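Side-chain contacts in sulfur oxidation protein soxB (Thermus thermophilus, PDB 2WDD), which probably hydrolyses the sulfur-sulfur bond of protein-bound cysteine S-thiosulfonate during sulfur oxidation, releasing sulfate with the help of two manganese ions: residues A83-Y88 / G309-R314; S140-G145 / A351-H356; V389-P394 / A531-S536. One frame throughout, in Å; residues are numbered along the deposited sequence.

Contact 1: residues A83-Y88 / G309-R314; sequences AYLLSY and GKALMR
The ammonium nitrogen of Lys-310 is gripped by several groups: NZ donates to Leu-85 O over 2.8 Å, gives a second hydrogen bond to Phe-46 O and forms a salt bridge with Glu-48. The bond to Leu-85 O lies in the carbonyl plane, on a lone pair, with a C=O...N angle of 134°. A water 2.9 Å from Tyr-84 O also takes a weak bond from the same NZ. Because Leu-85 stands in the last turn of helix 81-86, the charge comes up to carbonyls at the helix C-terminus, which would probably favour it there. The lysine chain bends at chi3 (-68°) to bring NZ to the carbonyl, and its CE lies against Leu-85 CG at 4.0 Å as the two side chains run past each other in opposite directions. Beyond it, Leu-85 CD2 reaches Lys-310 O at 3.5 Å and touches Ala-311 CB at 4.0 Å; Pro-333 packs on the same leucine. A methionine in place of Lys-310 would probably leave Glu-48 without its buried counter-charge and Leu-85 O without this donor. The contact thus fastens a helix end to the entry of strand 311-320, which pairs with strands 29-34 and 323-333 in one mixed sheet of what is probably the metallophosphatase-type domain.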
loop_
_atom_site.group_PDB
_atom_site.type_symbol
_atom_site.label_atom_id
_atom_site.label_comp_id
_atom_site.label_asym_id
_atom_site.label_seq_id
_atom_site.Cartn_x
_atom_site.Cartn_y
_atom_site.Cartn_z
ATOM N N ALA A 83 -1.439 -10.269 -16.323
ATOM C CA ALA A 83 -0.144 -9.641 -16.575
ATOM C C ALA A 83 -0.255 -8.124 -16.396
ATOM O O ALA A 83 0.640 -7.481 -15.849
ATOM C CB ALA A 83 0.358 -9.978 -17.983
ATOM N N TYR A 84 -1.370 -7.566 -16.848
ATOM C CA TYR A 84 -1.642 -6.127 -16.714
ATOM C C TYR A 84 -1.617 -5.706 -15.236
ATOM O O TYR A 84 -1.046 -4.671 -14.889
ATOM C CB TYR A 84 -3.012 -5.824 -17.336
ATOM C CG TYR A 84 -3.610 -4.465 -17.027
ATOM C CD1 TYR A 84 -2.847 -3.300 -17.090
ATOM C CD2 TYR A 84 -4.965 -4.342 -16.747
ATOM C CE1 TYR A 84 -3.422 -2.043 -16.853
ATOM C CE2 TYR A 84 -5.533 -3.114 -16.477
ATOM C CZ TYR A 84 -4.773 -1.961 -16.547
ATOM O OH TYR A 84 -5.364 -0.724 -16.303
ATOM N N LEU A 85 -2.218 -6.507 -14.367
ATOM C CA LEU A 85 -2.222 -6.187 -12.939
ATOM C C LEU A 85 -0.847 -6.397 -12.300
ATOM O O LEU A 85 -0.410 -5.649 -11.423
ATOM C CB LEU A 85 -3.208 -7.102 -12.203
ATOM C CG LEU A 85 -4.642 -6.580 -12.035
ATOM C CD1 LEU A 85 -5.301 -6.292 -13.370
ATOM C CD2 LEU A 85 -5.465 -7.578 -11.218
ATOM N N LEU A 86 -0.199 -7.479 -12.716
ATOM C CA LEU A 86 0.989 -7.993 -12.062
ATOM C C LEU A 86 2.314 -7.296 -12.291
ATOM O O LEU A 86 3.198 -7.344 -11.428
ATOM C CB LEU A 86 1.122 -9.475 -12.445
ATOM C CG LEU A 86 2.039 -10.401 -11.650
ATOM C CD1 LEU A 86 1.606 -10.450 -10.184
ATOM C CD2 LEU A 86 1.963 -11.823 -12.255
ATOM N N SER A 87 2.486 -6.684 -13.455
ATOM C CA SER A 87 3.783 -6.135 -13.816
ATOM C C SER A 87 3.683 -4.796 -14.558
ATOM O O SER A 87 2.646 -4.482 -15.150
ATOM C CB SER A 87 4.437 -7.168 -14.749
ATOM O OG SER A 87 5.656 -6.728 -15.317
ATOM N N TYR A 88 4.782 -4.040 -14.582
ATOM C CA TYR A 88 4.831 -2.783 -15.338
ATOM C C TYR A 88 5.012 -3.068 -16.838
ATOM O O TYR A 88 4.851 -2.169 -17.656
ATOM C CB TYR A 88 5.999 -1.886 -14.868
ATOM C CG TYR A 88 7.387 -2.413 -15.202
ATOM C CD1 TYR A 88 8.039 -2.066 -16.383
ATOM C CD2 TYR A 88 8.045 -3.245 -14.316
ATOM C CE1 TYR A 88 9.313 -2.590 -16.677
ATOM C CE2 TYR A 88 9.295 -3.742 -14.586
ATOM C CZ TYR A 88 9.917 -3.424 -15.756
ATOM O OH TYR A 88 11.179 -3.937 -15.973
ATOM N N GLY A 309 -7.711 -1.312 -4.809
ATOM C CA GLY A 309 -8.879 -1.977 -5.376
ATOM C C GLY A 309 -8.609 -2.740 -6.660
ATOM O O GLY A 309 -9.538 -3.134 -7.378
ATOM N N LYS A 310 -7.340 -2.958 -6.976
ATOM C CA LYS A 310 -7.061 -3.597 -8.252
ATOM C C LYS A 310 -7.452 -5.052 -8.380
ATOM O O LYS A 310 -7.728 -5.520 -9.490
ATOM C CB LYS A 310 -5.634 -3.331 -8.735
ATOM C CG LYS A 310 -4.543 -4.095 -8.026
ATOM C CD LYS A 310 -3.155 -3.526 -8.395
ATOM C CE LYS A 310 -2.786 -3.782 -9.857
ATOM N NZ LYS A 310 -1.358 -3.381 -10.187
ATOM N N ALA A 311 -7.476 -5.770 -7.262
ATOM C CA ALA A 311 -7.767 -7.191 -7.298
ATOM C C ALA A 311 -8.547 -7.663 -6.092
ATOM O O ALA A 311 -8.403 -7.138 -4.991
ATOM C CB ALA A 311 -6.462 -7.972 -7.387
ATOM N N LEU A 312 -9.325 -8.721 -6.299
ATOM C CA LEU A 312 -10.011 -9.390 -5.217
ATOM C C LEU A 312 -9.382 -10.775 -5.219
ATOM O O LEU A 312 -9.352 -11.447 -6.255
ATOM C CB LEU A 312 -11.508 -9.520 -5.500
ATOM C CG LEU A 312 -12.230 -10.262 -4.371
ATOM C CD1 LEU A 312 -12.285 -9.399 -3.102
ATOM C CD2 LEU A 312 -13.645 -10.663 -4.813
ATOM N N MET A 313 -8.788 -11.161 -4.097
ATOM C CA MET A 313 -8.160 -12.469 -4.009
ATOM C C MET A 313 -9.183 -13.466 -3.508
ATOM O O MET A 313 -9.723 -13.307 -2.411
ATOM C CB MET A 313 -6.959 -12.447 -3.066
ATOM C CG MET A 313 -5.642 -12.252 -3.798
ATOM S SD MET A 313 -5.599 -10.807 -4.863
ATOM C CE MET A 313 -5.762 -9.479 -3.613
ATOM N N ARG A 314 -9.466 -14.490 -4.314
ATOM C CA ARG A 314 -10.405 -15.512 -3.892
ATOM C C ARG A 314 -9.605 -16.715 -3.436
ATOM O O ARG A 314 -8.817 -17.280 -4.204
ATOM C CB ARG A 314 -11.365 -15.909 -5.010
ATOM C CG ARG A 314 -12.270 -17.078 -4.596
ATOM C CD ARG A 314 -13.382 -17.378 -5.602
ATOM N NE ARG A 314 -13.979 -18.676 -5.279
ATOM C CZ ARG A 314 -15.042 -19.194 -5.883
ATOM N NH1 ARG A 314 -15.668 -18.516 -6.831
ATOM N NH2 ARG A 314 -15.477 -20.396 -5.529
HETATM O O HOH W 1 -2.379 -2.664 -13.188
#

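Contact 2: residues S140-G145 / A351-H356; sequences SLLTRG and AQLAPH
Leu-142 and His-356 meet in a CH-pi contact: Leu-142 CD2 stands over the middle of the imidazole, 4.0 Å from its centroid and 12° off the ring normal. The other methyl, CD1, leans on the same residue at the root of the ring, 3.8 Å from His-356 CG, so both branches of the leucine bear on one face. Pro-355 CB lies over the centre of the opposite face, and the imidazole is therefore sandwiched between its own neighbour in sequence and the leucine across the contact. Leu-142 sends its CG away from the carbonyl carbon (chi1 -74°), which turns the fork toward the histidine.

Among the purely apolar pairs, Leu-142 CD1 also meets Leu-353 CD2 at 3.8 Å, the two side chains crossing at a slant. Leu-360 of helix 357-361 touches both leucines, and Leu-139 packs on Leu-353 from one turn earlier in helix 138-143. What meets here are the C-terminal ends of helices 138-143 and 343-353. The first is closed by a Schellman motif: Arg-144 has positive phi (49°), and Gly-145 N bonds back to Ser-140 O, which also accepts from Thr-143 N. Gly-145 then serves as N-cap of helix 146-155.

Contact at the polar side chains is by van der Waals touch alone. Thr-143 CG2 abuts Gln-352 OE1 at 3.7 Å, the side chains meeting at about a right angle; the bent glutamine chain brings OE1 to this methyl. The threonine hydroxyl is occupied within its own region, OG1 bonding to Leu-139 O and Ala-147 N. A bound tert-butyl alcohol lies about 4 Å from the Leu-142 side chain.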
loop_
_atom_site.group_PDB
_atom_site.type_symbol
_atom_site.label_atom_id
_atom_site.label_comp_id
_atom_site.label_asym_id
_atom_site.label_seq_id
_atom_site.Cartn_x
_atom_site.Cartn_y
_atom_site.Cartn_z
ATOM N N SER A 140 -12.258 10.058 1.199
ATOM C CA SER A 140 -11.871 9.920 2.592
ATOM C C SER A 140 -11.635 11.265 3.266
ATOM O O SER A 140 -12.115 11.504 4.370
ATOM C CB SER A 140 -10.599 9.078 2.717
ATOM O OG SER A 140 -10.161 9.043 4.057
ATOM N N LEU A 141 -10.835 12.119 2.636
ATOM C CA LEU A 141 -10.507 13.403 3.251
ATOM C C LEU A 141 -11.752 14.250 3.450
ATOM O O LEU A 141 -11.886 14.940 4.463
ATOM C CB LEU A 141 -9.479 14.171 2.421
ATOM C CG LEU A 141 -8.049 13.635 2.466
ATOM C CD1 LEU A 141 -7.208 14.357 1.426
ATOM C CD2 LEU A 141 -7.438 13.767 3.852
ATOM N N LEU A 142 -12.660 14.192 2.480
ATOM C CA LEU A 142 -13.886 14.988 2.542
ATOM C C LEU A 142 -14.867 14.544 3.613
ATOM O O LEU A 142 -15.799 15.281 3.942
ATOM C CB LEU A 142 -14.580 15.002 1.182
ATOM C CG LEU A 142 -13.906 15.884 0.122
ATOM C CD1 LEU A 142 -14.404 15.552 -1.292
ATOM C CD2 LEU A 142 -14.121 17.359 0.443
ATOM N N THR A 143 -14.699 13.323 4.112
ATOM C CA THR A 143 -15.616 12.770 5.108
ATOM C C THR A 143 -14.889 12.248 6.342
ATOM O O THR A 143 -15.480 11.545 7.170
ATOM C CB THR A 143 -16.471 11.650 4.491
ATOM O OG1 THR A 143 -15.620 10.552 4.101
ATOM C CG2 THR A 143 -17.206 12.161 3.269
ATOM N N ARG A 144 -13.599 12.557 6.448
ATOM C CA ARG A 144 -12.779 12.047 7.537
ATOM C C ARG A 144 -12.968 10.532 7.684
ATOM O O ARG A 144 -13.129 10.013 8.794
ATOM C CB ARG A 144 -13.044 12.783 8.854
ATOM C CG ARG A 144 -12.433 14.185 8.895
ATOM C CD ARG A 144 -12.879 14.952 10.139
ATOM N NE ARG A 144 -14.334 14.930 10.274
ATOM C CZ ARG A 144 -14.976 14.598 11.390
ATOM N NH1 ARG A 144 -14.295 14.266 12.479
ATOM N NH2 ARG A 144 -16.300 14.601 11.417
ATOM N N GLY A 145 -12.961 9.836 6.546
ATOM C CA GLY A 145 -13.083 8.387 6.492
ATOM C C GLY A 145 -14.489 7.809 6.504
ATOM O O GLY A 145 -14.687 6.652 6.140
ATOM N N ALA A 351 -24.206 10.569 -4.326
ATOM C CA ALA A 351 -24.771 11.370 -3.248
ATOM C C ALA A 351 -23.671 12.042 -2.430
ATOM O O ALA A 351 -23.758 13.224 -2.106
ATOM C CB ALA A 351 -25.658 10.507 -2.355
ATOM N N GLN A 352 -22.629 11.281 -2.108
ATOM C CA GLN A 352 -21.523 11.792 -1.302
ATOM C C GLN A 352 -20.671 12.869 -1.965
ATOM O O GLN A 352 -20.184 13.781 -1.295
ATOM C CB GLN A 352 -20.606 10.639 -0.891
ATOM C CG GLN A 352 -21.237 9.659 0.056
ATOM C CD GLN A 352 -21.369 10.231 1.446
ATOM O OE1 GLN A 352 -20.407 10.753 2.012
ATOM N NE2 GLN A 352 -22.576 10.173 1.990
ATOM N N LEU A 353 -20.434 12.739 -3.264
ATOM C CA LEU A 353 -19.540 13.669 -3.940
ATOM C C LEU A 353 -20.158 14.678 -4.895
ATOM O O LEU A 353 -19.446 15.505 -5.468
ATOM C CB LEU A 353 -18.379 12.916 -4.593
ATOM C CG LEU A 353 -17.595 12.075 -3.582
ATOM C CD1 LEU A 353 -16.594 11.154 -4.265
ATOM C CD2 LEU A 353 -16.910 12.960 -2.555
ATOM N N ALA A 354 -21.477 14.623 -5.053
ATOM C CA ALA A 354 -22.185 15.565 -5.914
ATOM C C ALA A 354 -21.766 17.009 -5.620
ATOM O O ALA A 354 -21.440 17.771 -6.532
ATOM C CB ALA A 354 -23.692 15.404 -5.746
ATOM N N PRO A 355 -21.744 17.390 -4.334
ATOM C CA PRO A 355 -21.361 18.732 -3.881
ATOM C C PRO A 355 -19.900 19.072 -4.172
ATOM O O PRO A 355 -19.515 20.245 -4.156
ATOM C CB PRO A 355 -21.556 18.657 -2.359
ATOM C CG PRO A 355 -22.483 17.532 -2.131
ATOM C CD PRO A 355 -22.246 16.551 -3.231
ATOM N N HIS A 356 -19.081 18.046 -4.398
ATOM C CA HIS A 356 -17.647 18.243 -4.609
ATOM C C HIS A 356 -17.109 17.818 -5.967
ATOM O O HIS A 356 -15.895 17.853 -6.184
ATOM C CB HIS A 356 -16.852 17.507 -3.527
ATOM C CG HIS A 356 -17.381 17.705 -2.142
ATOM N ND1 HIS A 356 -17.210 18.879 -1.442
ATOM C CD2 HIS A 356 -18.063 16.872 -1.320
ATOM C CE1 HIS A 356 -17.768 18.764 -0.251
ATOM N NE2 HIS A 356 -18.295 17.556 -0.151
#

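Contact 3: residues V389-P394 / A531-S536; sequences VKAIYP and AEYLRS
Two surface helices of the C-terminal half, 380-392 and 526-537, pack through the last turn of the first, where Ile-392 and Ala-391 lie against Glu-532 and Tyr-533. No hydrogen bond passes between the segments; side-chain packing carries the contact. Ile-392 supplies its longer branch. With CG1 opposite the carbonyl carbon (chi1 -64°) and the chain straight beyond it (chi2 168°), CD1 is carried onto the neighbouring helix, where in the conformer described it rests 3.8 Å from Glu-532 CB and 4.0 Å from Tyr-533 CB. The methyl thus sits in the angle where two successive side chains leave their helix. The Ile-392 and Glu-532 side chains cross at about a right angle.

Ala-391 takes the phenol. Its CB comes obliquely to the Tyr-533 ring, 3.6 Å from both CD1 and CE1. Tyr-533 holds its CG anti to the backbone N (chi1 173°), which places the ring beside Ala-391, while its CB stays with Ile-392 CD1.

The second branch of Ile-392 turns back on its own chain: CG2 lies 3.7 Å above the ring plane of Tyr-393, toward the rim. Arg-524 ties the two sides together at their polar ends, forming a salt bridge with Glu-532 and a hydrogen bond with Tyr-393 OH. Inward, Val-389 packs on Val-399, and Tyr-393 on Leu-432 and Leu-434. Helix 380-392 therefore lies against the sheet that holds strands 398-401 and 431-438, with helix 526-537 beside it, an arrangement of helices flanking a mixed sheet consistent with the C-terminal domain of the 5'-nucleotidase family.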
loop_
_atom_site.group_PDB
_atom_site.type_symbol
_atom_site.label_atom_id
_atom_site.label_comp_id
_atom_site.label_asym_id
_atom_site.label_seq_id
_atom_site.Cartn_x
_atom_site.Cartn_y
_atom_site.Cartn_z
ATOM N N VAL A 389 7.589 21.868 -6.468
ATOM C CA VAL A 389 8.113 22.528 -5.282
ATOM C C VAL A 389 9.194 23.540 -5.667
ATOM O O VAL A 389 9.164 24.683 -5.210
ATOM C CB VAL A 389 8.611 21.511 -4.225
ATOM C CG1 VAL A 389 9.403 22.214 -3.114
ATOM C CG2 VAL A 389 7.431 20.735 -3.627
ATOM N N LYS A 390 10.120 23.145 -6.542
ATOM C CA LYS A 390 11.194 24.054 -6.943
ATOM C C LYS A 390 10.672 25.225 -7.767
ATOM O O LYS A 390 11.236 26.318 -7.731
ATOM C CB LYS A 390 12.287 23.303 -7.697
ATOM C CG LYS A 390 13.144 22.450 -6.782
ATOM C CD LYS A 390 14.472 22.113 -7.438
ATOM C CE LYS A 390 15.430 21.454 -6.463
ATOM N NZ LYS A 390 16.812 21.427 -7.020
ATOM N N ALA A 391 9.590 25.004 -8.507
ATOM C CA ALA A 391 9.014 26.078 -9.307
ATOM C C ALA A 391 8.423 27.157 -8.406
ATOM O O ALA A 391 8.557 28.352 -8.687
ATOM C CB ALA A 391 7.926 25.532 -10.256
ATOM N N ILE A 392 7.759 26.743 -7.332
ATOM C CA ILE A 392 7.130 27.698 -6.429
ATOM C C ILE A 392 8.080 28.231 -5.367
ATOM O O ILE A 392 7.920 29.369 -4.892
ATOM C CB ILE A 392 5.826 27.150 -5.845
ATOM C CG1 ILE A 392 4.807 26.933 -6.969
ATOM C CG2 ILE A 392 5.262 28.100 -4.792
ATOM C CD1 ILE A 392 3.609 26.133 -6.552
ATOM N N TYR A 393 9.085 27.432 -5.023
ATOM C CA TYR A 393 10.099 27.816 -4.043
ATOM C C TYR A 393 11.490 27.584 -4.622
ATOM O O TYR A 393 12.171 26.614 -4.293
ATOM C CB TYR A 393 9.939 26.994 -2.764
ATOM C CG TYR A 393 8.567 27.104 -2.163
ATOM C CD1 TYR A 393 8.222 28.196 -1.385
ATOM C CD2 TYR A 393 7.612 26.116 -2.374
ATOM C CE1 TYR A 393 6.965 28.305 -0.833
ATOM C CE2 TYR A 393 6.347 26.213 -1.828
ATOM C CZ TYR A 393 6.025 27.316 -1.058
ATOM O OH TYR A 393 4.763 27.445 -0.521
ATOM N N PRO A 394 11.927 28.482 -5.513
ATOM C CA PRO A 394 13.208 28.390 -6.218
ATOM C C PRO A 394 14.446 28.295 -5.319
ATOM O O PRO A 394 15.490 27.812 -5.758
ATOM C CB PRO A 394 13.231 29.665 -7.076
ATOM C CG PRO A 394 11.793 30.084 -7.192
ATOM C CD PRO A 394 11.151 29.672 -5.900
ATOM N N ALA A 531 -1.423 21.974 -6.790
ATOM C CA ALA A 531 -2.519 22.547 -7.559
ATOM C C ALA A 531 -2.110 23.915 -8.117
ATOM O O ALA A 531 -2.393 24.211 -9.267
ATOM C CB ALA A 531 -3.796 22.641 -6.734
ATOM N N GLU A 532 -1.409 24.714 -7.317
ATOM C CA GLU A 532 -0.944 26.025 -7.766
ATOM C C GLU A 532 -0.043 25.891 -8.991
ATOM O O GLU A 532 -0.181 26.626 -9.974
ATOM C CB GLU A 532 -0.173 26.720 -6.641
ATOM C CG GLU A 532 -1.029 27.607 -5.768
ATOM C CD GLU A 532 -0.241 28.270 -4.658
ATOM O OE1 GLU A 532 0.999 28.355 -4.766
ATOM O OE2 GLU A 532 -0.864 28.696 -3.671
ATOM N N TYR A 533 0.894 24.952 -8.928
ATOM C CA TYR A 533 1.822 24.723 -10.020
ATOM C C TYR A 533 1.091 24.216 -11.262
ATOM O O TYR A 533 1.252 24.757 -12.353
ATOM C CB TYR A 533 2.865 23.690 -9.597
ATOM C CG TYR A 533 3.788 23.251 -10.712
ATOM C CD1 TYR A 533 4.722 24.122 -11.251
ATOM C CD2 TYR A 533 3.709 21.965 -11.233
ATOM C CE1 TYR A 533 5.597 23.705 -12.256
ATOM C CE2 TYR A 533 4.571 21.545 -12.234
ATOM C CZ TYR A 533 5.499 22.419 -12.752
ATOM O OH TYR A 533 6.353 21.990 -13.748
ATOM N N LEU A 534 0.307 23.155 -11.095
ATOM C CA LEU A 534 -0.404 22.553 -12.218
ATOM C C LEU A 534 -1.356 23.507 -12.938
ATOM O O LEU A 534 -1.380 23.538 -14.172
ATOM C CB LEU A 534 -1.152 21.291 -11.772
ATOM C CG LEU A 534 -0.257 20.147 -11.278
ATOM C CD1 LEU A 534 -1.125 19.012 -10.725
ATOM C CD2 LEU A 534 0.635 19.630 -12.402
ATOM N N ARG A 535 -2.150 24.262 -12.177
ATOM C CA ARG A 535 -3.089 25.218 -12.781
ATOM C C ARG A 535 -2.309 26.178 -13.668
ATOM O O ARG A 535 -2.725 26.484 -14.777
ATOM C CB ARG A 535 -3.800 26.054 -11.708
ATOM C CG ARG A 535 -4.685 25.294 -10.746
ATOM C CD ARG A 535 -5.143 26.227 -9.618
ATOM N NE ARG A 535 -6.070 25.571 -8.701
ATOM C CZ ARG A 535 -5.956 25.587 -7.379
ATOM N NH1 ARG A 535 -4.954 26.241 -6.808
ATOM N NH2 ARG A 535 -6.845 24.955 -6.626
ATOM N N SER A 536 -1.179 26.649 -13.161
ATOM C CA SER A 536 -0.354 27.588 -13.892
ATOM C C SER A 536 0.257 27.016 -15.174
ATOM O O SER A 536 0.121 27.599 -16.259
ATOM C CB SER A 536 0.760 28.127 -12.995
ATOM O OG SER A 536 1.617 29.002 -13.724
#

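In the fold
Along the chain the segments of contacts 1 and 2 alternate, while contact 3 opens only after both have closed. None touches another: centres lie 27 Å apart for contacts 1 and 2, 26 Å for contacts 2 and 3, and 34 Å for contacts 1 and 3. Contact 1 is buried, with the Lys-310 side chain about 8 Å from that of the manganese ligand His-288 and about 12 Å from a manganese ion. Contact 2 lies near the surface; its Leu-141 shares a tert-butyl alcohol pocket with Tyr-422 and Tyr-527, the latter on helix 526-537 of contact 3, which is itself remote from the metal site.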